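Local coordinates for magnesium transport protein CorA (Methanocaldococcus jannaschii, PDB 4EGW), which mediates magnesium influx across the cell membrane as a homopentamer that closes when cytoplasmic magnesium is high and opens when it is low, at residues A[73-76]-A[77-80]; A[130-133]-A[134-138]; A[216-219]-A[220-223]; A[241-244]-A[245-249]; A[257-260]-A[261-265]. All coordinates share one frame; numbering follows the deposited sequence.

Contact 1 of 5, residues A[73-76]-A[77-80]; sequences SVSD and LQIG. With BU1 (1,4-butanediol), chain K.
S73 and L77 meet through the backbone at the start of the short helix 74-80: L77 N donates to S73 O at 3.2 Å. One residue on, the turn tightens. Q78 N sits 2.8 Å from S75 O, to which it is hydrogen-bonded, while its bond to V74 O is weak at 3.5 Å.

Among the side chains, Q78 runs extended back along the helix surface. Its CG lies 3.4 Å from V74 O, and its OE1 comes to 3.3 Å from S75 CA, so the amide lies against the backbone of the preceding turn. I79 folds its CG1 branch, with the CD1 methyl at its end, toward D76 O; beyond it the side chain reaches L97 and I99 of strand 96-104. L77 packs on L63, S67 and I70 of helix 60-70 and also touches Y117 of strand 110-119. D76 O, close to this apolar cover, receives a hydrogen bond from the Y117 hydroxyl, which bonds G80 N as well.

The D76 carboxylate faces a bound 1,4-butanediol, with OD1 2.9 Å from its O5; S73 and E93 complete that pocket, and E93 brings a second carboxylate close to OD2. At the helix start, D76 N donates to S73 OG at 3.0 Å, although the exact place of that hydroxyl is doubtful. The arrangement is that of a serine N-cap opening a short helix laid against the mixed sheet of the cytoplasmic domain.

Contact 2 of 5, residues A[130-133]-A[134-138]; sequences KIKA and IGRLH
An N-terminal helix turn, with I131 in the N-cap position of helix 132-143, brings K132 and A133 under the side chain of R136. The first bond runs from I134 N to I131 O at 3.0 Å; L137 N then reaches A133 O at 3.2 Å. R136 N to K132 O is weak.

R136 bends at chi3 (-56°), which folds its guanidinium back over the preceding turn, one face above K132 O and A133 CA. E164 of helix 156-186 forms a salt bridge with NE, and S168 accepts from NH2, so two partners on one helix fix the rotation of the group. The K132 side chain crosses that of R136 at about a right angle, and its NZ stands 4.1 Å from R136 NH1, a like-charge approach that the E164 carboxylate probably offsets. Both residues also pack on the second subunit, K132 on its D178 and R136 on its M174.

The apolar flank, I131 and I134, faces the sheet and shares L114 of strand 110-119. Between these two residues the nearest side-chain approach is I131 CB to I134 CG1, 4.1 Å.

Contact 3 of 5, residues A[216-219]-A[220-223]; sequences NRDV and LVLL
V219 and L223 lie side by side on the buried flank of this turn of helix 193-225, pointing the same way; the 3.7 Å between V219 CG1 and L223 CD1 is doubtful, because that L223 methyl is modelled too near V219 O. What makes this flank tight is its cover. V89 of strand 88-90 touches both side chains, I98 and Y100 of strand 96-104 add to the cover over V219, and L220 and L223 both meet L162 of helix 156-186. N216, also buried, has its ND2 satisfied by the carbonyl of K101.

The solvent side is D218 with the polar end of R217. Between the two flanks, R217 and V221 both touch Y243 of helix 233-270, while their own side chains stay farther apart, R217 CG to V221 CG2 measuring 4.3 Å.

Regular i to i+4 bonds run through both sides: L220 N to N216 O is 2.9 Å, and V221 N to R217 O and L222 N to D218 O are both 2.8 Å. The chemistry is that of an amphipathic helix: apolar contacts and a satisfied amide inside, set against a long, weak salt bridge outside, R217 NE to D218 OD1 3.4 Å.

Contact 4 of 5, residues A[241-244]-A[245-249]; sequences DLYY and DTLQL
Y243 has its ring anti to the backbone N (chi1 168°), which swings it along the helix toward the next turn, while L247 places CG beside its own backbone N (chi1 -83°) and reaches back. The two meet in a CH-pi contact: L247 CD1 lies over one face of the ring, 3.7 Å from its centroid and 29° off the normal. It is displaced toward the hydroxyl end, where CZ is 3.3 Å away, so the methyl covers the rim more than the middle of the ring.

T246 does something different. Its hydroxyl bends back onto the carbonyl one turn earlier, OG1 lying 2.5 Å from L242 O, so short for a hydrogen bond that the exact place of the hydroxyl is less certain. T246 N donates to that same oxygen at 3.1 Å, so L242 O probably takes two bonds from one residue. The flanking turns are regular, with L247 N reaching Y243 O at 3.0 Å and Q248 N reaching Y244 O at 2.9 Å.

The D241 carboxylate is hydrogen-bonded through OD2 to a hexane-1,6-diol, probably from the crystallisation liquor.

Inward, L242 packs on Y159, N163 and T166 of helix 156-186, and L249 on L173 of the same helix. Toward helix 193-225, L220 meets both L242 and T246, and Y243 touches V221 and K224, joining helix 233-270 to both helices.

Contact 5 of 5, residues A[257-260]-A[261-265]; sequences REVL and TSMMD
T261 and E258 make the central polar contact: the T261 hydroxyl donates to E258 O, OG1 to O 2.6 Å, in the carbonyl plane and on a lone pair. S262 N reaches the same oxygen at 3.2 Å, so two donors grip it; a further bond from T261 N is weak. The T261 hydroxyl sits between backbone N and carbonyl carbon (chi1 76°), which turns it back toward this carbonyl and sends CG2 toward R257. There the methyl is 3.9 Å from R257 CG, though its place is doubtful, being modelled too close to R257 O.

The apolar side is carried by M263. Its SD lies 3.8 Å from V259 CG1, and a bend at chi3 (-45°) brings CE to 3.6 Å from L260 CD2, so the thioether bridges two residues of the previous turn. The fit is approximate, since M263 CG is modelled too close to V259 O.

Farther out, L180 of helix 156-186 touches V259, L260 and M263, while I199 of helix 193-225 packs against L260 and M264. V259 also lines a 1,4-butanediol site with E177, L180, E181, E184 and Y256. The arrangement is that of a long amphipathic helix, polar on one side and packed against two partner helices on the other, in the helical part of the CorA cytoplasmic domain.

Each of the five contacts is a partly buried turn of helix; contacts 2 and 3 have the most buried residues, four each, and contact 5 the most exposed, three. Contacts 1 and 2 lie at the starts of helices that pack on the mixed sheet; contact 2 alone touches the second subunit. Contact 3 stands between that sheet and the other long helices. It meets contact 4 directly, with V221 CG2 3.3 Å from Y243 CE1. Contacts 4 and 5 share helix 233-270; each has a threonine hydroxyl bonded to a backbone carbonyl, beside a leucine methyl over a tyrosine ring in contact 4 and a methionine against valine and leucine in contact 5, the farthest from the chain centre.

Contact 1 of 5, residues A[73-76]-A[77-80]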
loop_
_atom_site.group_PDB
_atom_site.type_symbol
_atom_site.label_atom_id
_atom_site.label_comp_id
_atom_site.label_asym_id
_atom_site.label_seq_id
_atom_site.Cartn_x
_atom_site.Cartn_y
_atom_site.Cartn_z
ATOM N N SER A 73 -29.917 -19.479 -0.287
ATOM C CA SER A 73 -31.041 -19.173 -1.170
ATOM C C SER A 73 -30.576 -18.312 -2.345
ATOM O O SER A 73 -29.971 -17.255 -2.151
ATOM C CB SER A 73 -32.173 -18.471 -0.408
ATOM O OG SER A 73 -31.889 -17.101 -0.184
ATOM N N VAL A 74 -30.888 -18.755 -3.561
ATOM C CA VAL A 74 -30.391 -18.107 -4.776
ATOM C C VAL A 74 -30.635 -16.601 -4.719
ATOM O O VAL A 74 -29.870 -15.814 -5.276
ATOM C CB VAL A 74 -31.030 -18.709 -6.048
ATOM C CG1 VAL A 74 -30.376 -18.140 -7.296
ATOM C CG2 VAL A 74 -30.918 -20.230 -6.031
ATOM N N SER A 75 -31.718 -16.218 -4.047
ATOM C CA SER A 75 -32.002 -14.820 -3.730
ATOM C C SER A 75 -30.917 -14.213 -2.842
ATOM O O SER A 75 -30.371 -13.152 -3.157
ATOM C CB SER A 75 -33.365 -14.701 -3.040
ATOM O OG SER A 75 -33.643 -13.364 -2.668
ATOM N N ASP A 76 -30.605 -14.888 -1.735
ATOM C CA ASP A 76 -29.635 -14.371 -0.765
ATOM C C ASP A 76 -28.258 -14.114 -1.369
ATOM O O ASP A 76 -27.505 -13.292 -0.866
ATOM C CB ASP A 76 -29.502 -15.310 0.439
ATOM C CG ASP A 76 -30.671 -15.207 1.401
ATOM O OD1 ASP A 76 -31.498 -14.283 1.251
ATOM O OD2 ASP A 76 -30.752 -16.048 2.320
ATOM N N LEU A 77 -27.913 -14.837 -2.426
ATOM C CA LEU A 77 -26.613 -14.641 -3.066
ATOM C C LEU A 77 -26.649 -13.411 -3.969
ATOM O O LEU A 77 -25.620 -12.764 -4.236
ATOM C CB LEU A 77 -26.205 -15.877 -3.871
ATOM C CG LEU A 77 -25.934 -17.157 -3.088
ATOM C CD1 LEU A 77 -25.465 -18.251 -4.034
ATOM C CD2 LEU A 77 -24.912 -16.919 -1.995
ATOM N N GLN A 78 -27.852 -13.093 -4.431
ATOM C CA GLN A 78 -28.057 -11.950 -5.303
ATOM C C GLN A 78 -27.764 -10.632 -4.580
ATOM O O GLN A 78 -27.465 -9.613 -5.212
ATOM C CB GLN A 78 -29.461 -11.988 -5.899
ATOM C CG GLN A 78 -29.573 -12.932 -7.100
ATOM C CD GLN A 78 -31.007 -13.330 -7.419
ATOM O OE1 GLN A 78 -31.900 -13.209 -6.574
ATOM N NE2 GLN A 78 -31.235 -13.810 -8.648
ATOM N N ILE A 79 -27.835 -10.658 -3.252
ATOM C CA ILE A 79 -27.369 -9.526 -2.471
ATOM C C ILE A 79 -25.942 -9.235 -2.911
ATOM O O ILE A 79 -25.612 -8.102 -3.263
ATOM C CB ILE A 79 -27.358 -9.817 -0.953
ATOM C CG1 ILE A 79 -28.626 -10.552 -0.518
ATOM C CG2 ILE A 79 -27.211 -8.523 -0.167
ATOM C CD1 ILE A 79 -28.588 -11.002 0.934
ATOM N N GLY A 80 -25.110 -10.274 -2.903
ATOM C CA GLY A 80 -23.693 -10.142 -3.197
ATOM C C GLY A 80 -23.357 -9.504 -4.534
ATOM O O GLY A 80 -22.396 -8.751 -4.649
HETATM C C1 BU1 K . -33.673 -16.020 2.819
HETATM C C2 BU1 K . -33.125 -17.208 3.536
HETATM C C3 BU1 K . -33.403 -17.275 4.995
HETATM C C4 BU1 K . -33.431 -18.616 5.634
HETATM O O5 BU1 K . -33.394 -14.779 3.358
HETATM O O6 BU1 K . -34.628 -18.987 6.210
#

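Contact 2 of 5, residues A[130-133]-A[134-138]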
loop_
_atom_site.group_PDB
_atom_site.type_symbol
_atom_site.label_atom_id
_atom_site.label_comp_id
_atom_site.label_asym_id
_atom_site.label_seq_id
_atom_site.Cartn_x
_atom_site.Cartn_y
_atom_site.Cartn_z
ATOM N N LYS A 130 -15.078 -6.725 -11.272
ATOM C CA LYS A 130 -13.781 -7.214 -10.857
ATOM C C LYS A 130 -13.410 -6.457 -9.599
ATOM O O LYS A 130 -13.772 -5.292 -9.426
ATOM C CB LYS A 130 -12.734 -6.961 -11.931
ATOM C CG LYS A 130 -11.660 -8.036 -12.019
ATOM C CD LYS A 130 -11.034 -8.399 -10.661
ATOM C CE LYS A 130 -11.512 -9.765 -10.147
ATOM N NZ LYS A 130 -10.436 -10.552 -9.465
ATOM N N ILE A 131 -12.711 -7.135 -8.703
ATOM C CA ILE A 131 -12.187 -6.496 -7.514
ATOM C C ILE A 131 -10.690 -6.763 -7.421
ATOM O O ILE A 131 -10.242 -7.900 -7.258
ATOM C CB ILE A 131 -12.923 -6.962 -6.262
ATOM C CG1 ILE A 131 -14.424 -6.801 -6.485
ATOM C CG2 ILE A 131 -12.454 -6.173 -5.041
ATOM C CD1 ILE A 131 -15.226 -6.863 -5.230
ATOM N N LYS A 132 -9.924 -5.694 -7.540
ATOM C CA LYS A 132 -8.494 -5.804 -7.712
ATOM C C LYS A 132 -7.892 -6.689 -6.638
ATOM O O LYS A 132 -6.928 -7.410 -6.879
ATOM C CB LYS A 132 -7.870 -4.417 -7.642
ATOM C CG LYS A 132 -6.525 -4.322 -8.308
ATOM C CD LYS A 132 -6.655 -4.394 -9.817
ATOM C CE LYS A 132 -5.535 -5.248 -10.398
ATOM N NZ LYS A 132 -4.284 -5.167 -9.580
ATOM N N ALA A 133 -8.471 -6.631 -5.447
ATOM C CA ALA A 133 -7.855 -7.252 -4.290
ATOM C C ALA A 133 -7.922 -8.765 -4.349
ATOM O O ALA A 133 -7.016 -9.447 -3.870
ATOM C CB ALA A 133 -8.495 -6.739 -3.016
ATOM N N ILE A 134 -8.991 -9.288 -4.941
ATOM C CA ILE A 134 -9.259 -10.722 -4.917
ATOM C C ILE A 134 -8.398 -11.442 -5.929
ATOM O O ILE A 134 -7.989 -12.589 -5.720
ATOM C CB ILE A 134 -10.745 -11.013 -5.162
ATOM C CG1 ILE A 134 -11.575 -10.257 -4.133
ATOM C CG2 ILE A 134 -11.025 -12.502 -5.098
ATOM C CD1 ILE A 134 -12.969 -10.736 -4.045
ATOM N N GLY A 135 -8.123 -10.765 -7.034
ATOM C CA GLY A 135 -7.106 -11.244 -7.940
ATOM C C GLY A 135 -5.828 -11.418 -7.144
ATOM O O GLY A 135 -5.230 -12.491 -7.154
ATOM N N ARG A 136 -5.437 -10.365 -6.424
ATOM C CA ARG A 136 -4.164 -10.327 -5.698
ATOM C C ARG A 136 -3.997 -11.426 -4.656
ATOM O O ARG A 136 -2.872 -11.761 -4.294
ATOM C CB ARG A 136 -3.925 -8.956 -5.055
ATOM C CG ARG A 136 -3.537 -7.851 -6.044
ATOM C CD ARG A 136 -2.973 -6.611 -5.336
ATOM N NE ARG A 136 -3.897 -6.065 -4.340
ATOM C CZ ARG A 136 -4.574 -4.926 -4.474
ATOM N NH1 ARG A 136 -4.433 -4.181 -5.565
ATOM N NH2 ARG A 136 -5.392 -4.527 -3.508
ATOM N N LEU A 137 -5.099 -11.949 -4.128
ATOM C CA LEU A 137 -5.035 -13.181 -3.341
ATOM C C LEU A 137 -5.018 -14.434 -4.203
ATOM O O LEU A 137 -4.268 -15.361 -3.929
ATOM C CB LEU A 137 -6.151 -13.252 -2.304
ATOM C CG LEU A 137 -6.065 -12.156 -1.244
ATOM C CD1 LEU A 137 -7.016 -12.435 -0.090
ATOM C CD2 LEU A 137 -4.634 -12.040 -0.749
ATOM N N HIS A 138 -5.842 -14.464 -5.243
ATOM C CA HIS A 138 -5.865 -15.615 -6.145
ATOM C C HIS A 138 -4.504 -15.800 -6.801
ATOM O O HIS A 138 -4.057 -16.921 -7.048
ATOM C CB HIS A 138 -6.949 -15.452 -7.213
ATOM C CG HIS A 138 -8.344 -15.592 -6.687
ATOM N ND1 HIS A 138 -8.622 -15.891 -5.368
ATOM C CD2 HIS A 138 -9.544 -15.480 -7.303
ATOM C CE1 HIS A 138 -9.930 -15.951 -5.196
ATOM N NE2 HIS A 138 -10.514 -15.710 -6.356
#

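Contact 3 of 5, residues A[216-219]-A[220-223]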
loop_
_atom_site.group_PDB
_atom_site.type_symbol
_atom_site.label_atom_id
_atom_site.label_comp_id
_atom_site.label_asym_id
_atom_site.label_seq_id
_atom_site.Cartn_x
_atom_site.Cartn_y
_atom_site.Cartn_z
ATOM N N ASN A 216 -17.428 1.128 4.718
ATOM C CA ASN A 216 -16.490 0.079 5.090
ATOM C C ASN A 216 -16.137 0.215 6.554
ATOM O O ASN A 216 -16.144 -0.760 7.303
ATOM C CB ASN A 216 -15.199 0.217 4.292
ATOM C CG ASN A 216 -15.293 -0.378 2.911
ATOM O OD1 ASN A 216 -16.353 -0.840 2.492
ATOM N ND2 ASN A 216 -14.171 -0.369 2.187
ATOM N N ARG A 217 -15.829 1.450 6.943
ATOM C CA ARG A 217 -15.342 1.770 8.277
ATOM C C ARG A 217 -16.216 1.159 9.345
ATOM O O ARG A 217 -15.735 0.499 10.265
ATOM C CB ARG A 217 -15.332 3.279 8.473
ATOM C CG ARG A 217 -14.939 3.707 9.879
ATOM C CD ARG A 217 -15.260 5.173 10.093
ATOM N NE ARG A 217 -16.701 5.395 10.052
ATOM C CZ ARG A 217 -17.273 6.579 9.879
ATOM N NH1 ARG A 217 -16.524 7.664 9.722
ATOM N NH2 ARG A 217 -18.596 6.681 9.862
ATOM N N ASP A 218 -17.513 1.394 9.216
ATOM C CA ASP A 218 -18.476 0.894 10.180
ATOM C C ASP A 218 -18.487 -0.629 10.175
ATOM O O ASP A 218 -18.433 -1.249 11.230
ATOM C CB ASP A 218 -19.862 1.476 9.902
ATOM C CG ASP A 218 -19.935 2.970 10.211
ATOM O OD1 ASP A 218 -19.283 3.411 11.188
ATOM O OD2 ASP A 218 -20.636 3.706 9.478
ATOM N N VAL A 219 -18.512 -1.230 8.989
ATOM C CA VAL A 219 -18.415 -2.676 8.884
ATOM C C VAL A 219 -17.263 -3.159 9.762
ATOM O O VAL A 219 -17.432 -4.055 10.586
ATOM C CB VAL A 219 -18.154 -3.112 7.431
ATOM C CG1 VAL A 219 -17.598 -4.523 7.386
ATOM C CG2 VAL A 219 -19.428 -2.980 6.589
ATOM N N LEU A 220 -16.104 -2.522 9.611
ATOM C CA LEU A 220 -14.921 -2.871 10.391
ATOM C C LEU A 220 -15.075 -2.551 11.878
ATOM O O LEU A 220 -14.549 -3.270 12.730
ATOM C CB LEU A 220 -13.681 -2.182 9.828
ATOM C CG LEU A 220 -13.257 -2.664 8.447
ATOM C CD1 LEU A 220 -12.185 -1.766 7.856
ATOM C CD2 LEU A 220 -12.781 -4.101 8.534
ATOM N N VAL A 221 -15.788 -1.477 12.203
ATOM C CA VAL A 221 -16.060 -1.206 13.609
ATOM C C VAL A 221 -16.888 -2.344 14.213
ATOM O O VAL A 221 -16.686 -2.722 15.371
ATOM C CB VAL A 221 -16.766 0.130 13.832
ATOM C CG1 VAL A 221 -16.978 0.339 15.306
ATOM C CG2 VAL A 221 -15.934 1.263 13.259
ATOM N N LEU A 222 -17.811 -2.889 13.421
ATOM C CA LEU A 222 -18.605 -4.045 13.836
ATOM C C LEU A 222 -17.711 -5.234 14.068
ATOM O O LEU A 222 -17.692 -5.807 15.147
ATOM C CB LEU A 222 -19.649 -4.404 12.781
ATOM C CG LEU A 222 -20.928 -3.555 12.805
ATOM C CD1 LEU A 222 -21.767 -3.766 11.548
ATOM C CD2 LEU A 222 -21.754 -3.819 14.072
ATOM N N LEU A 223 -16.961 -5.603 13.044
ATOM C CA LEU A 223 -16.093 -6.759 13.145
ATOM C C LEU A 223 -15.027 -6.528 14.204
ATOM O O LEU A 223 -14.557 -7.468 14.831
ATOM C CB LEU A 223 -15.433 -7.048 11.805
ATOM C CG LEU A 223 -16.307 -7.587 10.672
ATOM C CD1 LEU A 223 -17.430 -6.656 10.344
ATOM C CD2 LEU A 223 -15.446 -7.792 9.440
#

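Contact 4 of 5, residues A[241-244]-A[245-249]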
loop_
_atom_site.group_PDB
_atom_site.type_symbol
_atom_site.label_atom_id
_atom_site.label_comp_id
_atom_site.label_asym_id
_atom_site.label_seq_id
_atom_site.Cartn_x
_atom_site.Cartn_y
_atom_site.Cartn_z
ATOM N N ASP A 241 -6.665 -2.554 13.429
ATOM C CA ASP A 241 -5.644 -2.001 12.560
ATOM C C ASP A 241 -6.309 -1.517 11.289
ATOM O O ASP A 241 -6.155 -0.366 10.875
ATOM C CB ASP A 241 -4.629 -3.084 12.210
ATOM C CG ASP A 241 -3.825 -3.536 13.408
ATOM O OD1 ASP A 241 -4.217 -3.192 14.549
ATOM O OD2 ASP A 241 -2.799 -4.232 13.212
ATOM N N LEU A 242 -7.062 -2.421 10.679
ATOM C CA LEU A 242 -7.739 -2.149 9.429
ATOM C C LEU A 242 -8.691 -0.962 9.603
ATOM O O LEU A 242 -8.813 -0.106 8.723
ATOM C CB LEU A 242 -8.481 -3.407 8.988
ATOM C CG LEU A 242 -8.866 -3.536 7.523
ATOM C CD1 LEU A 242 -7.787 -2.929 6.652
ATOM C CD2 LEU A 242 -9.091 -5.000 7.182
ATOM N N TYR A 243 -9.359 -0.911 10.748
ATOM C CA TYR A 243 -10.190 0.227 11.091
ATOM C C TYR A 243 -9.372 1.529 11.063
ATOM O O TYR A 243 -9.809 2.540 10.487
ATOM C CB TYR A 243 -10.814 -0.012 12.468
ATOM C CG TYR A 243 -11.485 1.183 13.117
ATOM C CD1 TYR A 243 -12.480 1.896 12.462
ATOM C CD2 TYR A 243 -11.151 1.568 14.410
ATOM C CE1 TYR A 243 -13.102 2.982 13.069
ATOM C CE2 TYR A 243 -11.768 2.649 15.021
ATOM C CZ TYR A 243 -12.740 3.353 14.349
ATOM O OH TYR A 243 -13.353 4.425 14.961
ATOM N N TYR A 244 -8.182 1.492 11.668
ATOM C CA TYR A 244 -7.299 2.662 11.766
ATOM C C TYR A 244 -6.906 3.269 10.422
ATOM O O TYR A 244 -6.953 4.490 10.226
ATOM C CB TYR A 244 -6.023 2.285 12.512
ATOM C CG TYR A 244 -6.189 2.145 14.006
ATOM C CD1 TYR A 244 -7.220 2.795 14.681
ATOM C CD2 TYR A 244 -5.305 1.371 14.751
ATOM C CE1 TYR A 244 -7.364 2.669 16.056
ATOM C CE2 TYR A 244 -5.440 1.243 16.121
ATOM C CZ TYR A 244 -6.470 1.893 16.768
ATOM O OH TYR A 244 -6.601 1.759 18.134
ATOM N N ASP A 245 -6.491 2.410 9.504
ATOM C CA ASP A 245 -6.035 2.879 8.211
ATOM C C ASP A 245 -7.206 3.377 7.391
ATOM O O ASP A 245 -7.082 4.359 6.654
ATOM C CB ASP A 245 -5.304 1.758 7.507
ATOM C CG ASP A 245 -4.318 1.081 8.421
ATOM O OD1 ASP A 245 -3.809 1.764 9.340
ATOM O OD2 ASP A 245 -4.065 -0.128 8.242
ATOM N N THR A 246 -8.342 2.699 7.540
ATOM C CA THR A 246 -9.590 3.136 6.929
ATOM C C THR A 246 -9.869 4.583 7.310
ATOM O O THR A 246 -10.189 5.414 6.457
ATOM C CB THR A 246 -10.771 2.286 7.404
ATOM O OG1 THR A 246 -10.482 0.902 7.187
ATOM C CG2 THR A 246 -12.049 2.670 6.653
ATOM N N LEU A 247 -9.747 4.870 8.602
ATOM C CA LEU A 247 -9.869 6.230 9.100
ATOM C C LEU A 247 -8.799 7.153 8.509
ATOM O O LEU A 247 -9.105 8.300 8.146
ATOM C CB LEU A 247 -9.848 6.257 10.629
ATOM C CG LEU A 247 -11.197 5.964 11.298
ATOM C CD1 LEU A 247 -10.996 5.606 12.749
ATOM C CD2 LEU A 247 -12.162 7.133 11.165
ATOM N N GLN A 248 -7.559 6.668 8.399
ATOM C CA GLN A 248 -6.541 7.444 7.691
ATOM C C GLN A 248 -7.062 7.805 6.301
ATOM O O GLN A 248 -7.055 8.977 5.905
ATOM C CB GLN A 248 -5.243 6.655 7.535
ATOM C CG GLN A 248 -4.243 6.811 8.651
ATOM C CD GLN A 248 -3.078 5.844 8.501
ATOM O OE1 GLN A 248 -2.530 5.672 7.409
ATOM N NE2 GLN A 248 -2.710 5.188 9.596
ATOM N N LEU A 249 -7.507 6.781 5.569
ATOM C CA LEU A 249 -7.889 6.937 4.171
ATOM C C LEU A 249 -9.014 7.931 4.055
ATOM O O LEU A 249 -9.014 8.814 3.197
ATOM C CB LEU A 249 -8.341 5.601 3.594
ATOM C CG LEU A 249 -7.284 4.515 3.680
ATOM C CD1 LEU A 249 -7.807 3.258 3.059
ATOM C CD2 LEU A 249 -6.079 4.992 2.963
#

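Contact 5 of 5, residues A[257-260]-A[261-265]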
loop_
_atom_site.group_PDB
_atom_site.type_symbol
_atom_site.label_atom_id
_atom_site.label_comp_id
_atom_site.label_asym_id
_atom_site.label_seq_id
_atom_site.Cartn_x
_atom_site.Cartn_y
_atom_site.Cartn_z
ATOM N N ARG A 257 -10.228 16.074 -0.912
ATOM C CA ARG A 257 -11.356 16.857 -1.386
ATOM C C ARG A 257 -11.106 18.306 -1.019
ATOM O O ARG A 257 -11.325 19.197 -1.835
ATOM C CB ARG A 257 -12.673 16.388 -0.784
ATOM C CG ARG A 257 -13.810 17.367 -1.034
ATOM C CD ARG A 257 -15.028 17.032 -0.201
ATOM N NE ARG A 257 -15.934 18.168 -0.088
ATOM C CZ ARG A 257 -17.156 18.094 0.430
ATOM N NH1 ARG A 257 -17.622 16.933 0.873
ATOM N NH2 ARG A 257 -17.915 19.180 0.498
ATOM N N GLU A 258 -10.629 18.535 0.205
ATOM C CA GLU A 258 -10.286 19.883 0.643
ATOM C C GLU A 258 -9.488 20.510 -0.489
ATOM O O GLU A 258 -9.942 21.447 -1.142
ATOM C CB GLU A 258 -9.416 19.861 1.908
ATOM C CG GLU A 258 -10.003 19.154 3.136
ATOM C CD GLU A 258 -8.998 19.032 4.299
ATOM O OE1 GLU A 258 -7.930 19.684 4.245
ATOM O OE2 GLU A 258 -9.275 18.281 5.265
ATOM N N VAL A 259 -8.307 19.952 -0.737
ATOM C CA VAL A 259 -7.400 20.469 -1.751
ATOM C C VAL A 259 -8.054 20.687 -3.115
ATOM O O VAL A 259 -7.699 21.619 -3.828
ATOM C CB VAL A 259 -6.218 19.519 -1.963
ATOM C CG1 VAL A 259 -5.442 19.931 -3.203
ATOM C CG2 VAL A 259 -5.326 19.488 -0.730
ATOM N N LEU A 260 -8.994 19.824 -3.488
ATOM C CA LEU A 260 -9.691 19.979 -4.759
ATOM C C LEU A 260 -10.784 21.056 -4.711
ATOM O O LEU A 260 -11.176 21.594 -5.746
ATOM C CB LEU A 260 -10.266 18.646 -5.224
ATOM C CG LEU A 260 -9.204 17.603 -5.569
ATOM C CD1 LEU A 260 -9.752 16.224 -5.366
ATOM C CD2 LEU A 260 -8.703 17.773 -6.987
ATOM N N THR A 261 -11.276 21.374 -3.517
ATOM C CA THR A 261 -12.212 22.484 -3.378
ATOM C C THR A 261 -11.461 23.781 -3.654
ATOM O O THR A 261 -11.995 24.707 -4.265
ATOM C CB THR A 261 -12.846 22.559 -1.961
ATOM O OG1 THR A 261 -11.896 23.089 -1.027
ATOM C CG2 THR A 261 -13.309 21.192 -1.480
ATOM N N SER A 262 -10.213 23.841 -3.201
ATOM C CA SER A 262 -9.401 25.040 -3.372
ATOM C C SER A 262 -9.039 25.211 -4.829
ATOM O O SER A 262 -9.265 26.265 -5.420
ATOM C CB SER A 262 -8.117 24.965 -2.546
ATOM O OG SER A 262 -8.408 24.794 -1.175
ATOM N N MET A 263 -8.485 24.156 -5.408
ATOM C CA MET A 263 -8.008 24.218 -6.773
ATOM C C MET A 263 -9.164 24.619 -7.664
ATOM O O MET A 263 -8.996 25.434 -8.577
ATOM C CB MET A 263 -7.383 22.884 -7.202
ATOM C CG MET A 263 -6.311 22.389 -6.213
ATOM S SD MET A 263 -5.057 21.217 -6.799
ATOM C CE MET A 263 -6.077 20.076 -7.711
ATOM N N MET A 264 -10.347 24.083 -7.374
ATOM C CA MET A 264 -11.515 24.437 -8.167
ATOM C C MET A 264 -11.738 25.909 -8.047
ATOM O O MET A 264 -11.786 26.615 -9.051
ATOM C CB MET A 264 -12.780 23.722 -7.715
ATOM C CG MET A 264 -13.914 23.853 -8.731
ATOM S SD MET A 264 -13.534 22.982 -10.276
ATOM C CE MET A 264 -14.541 23.908 -11.427
ATOM N N ASP A 265 -11.863 26.370 -6.807
ATOM C CA ASP A 265 -12.087 27.784 -6.546
ATOM C C ASP A 265 -11.081 28.546 -7.401
ATOM O O ASP A 265 -11.409 29.559 -8.023
ATOM C CB ASP A 265 -11.863 28.111 -5.061
ATOM C CG ASP A 265 -12.843 27.386 -4.129
ATOM O OD1 ASP A 265 -13.875 26.855 -4.602
ATOM O OD2 ASP A 265 -12.579 27.363 -2.906
#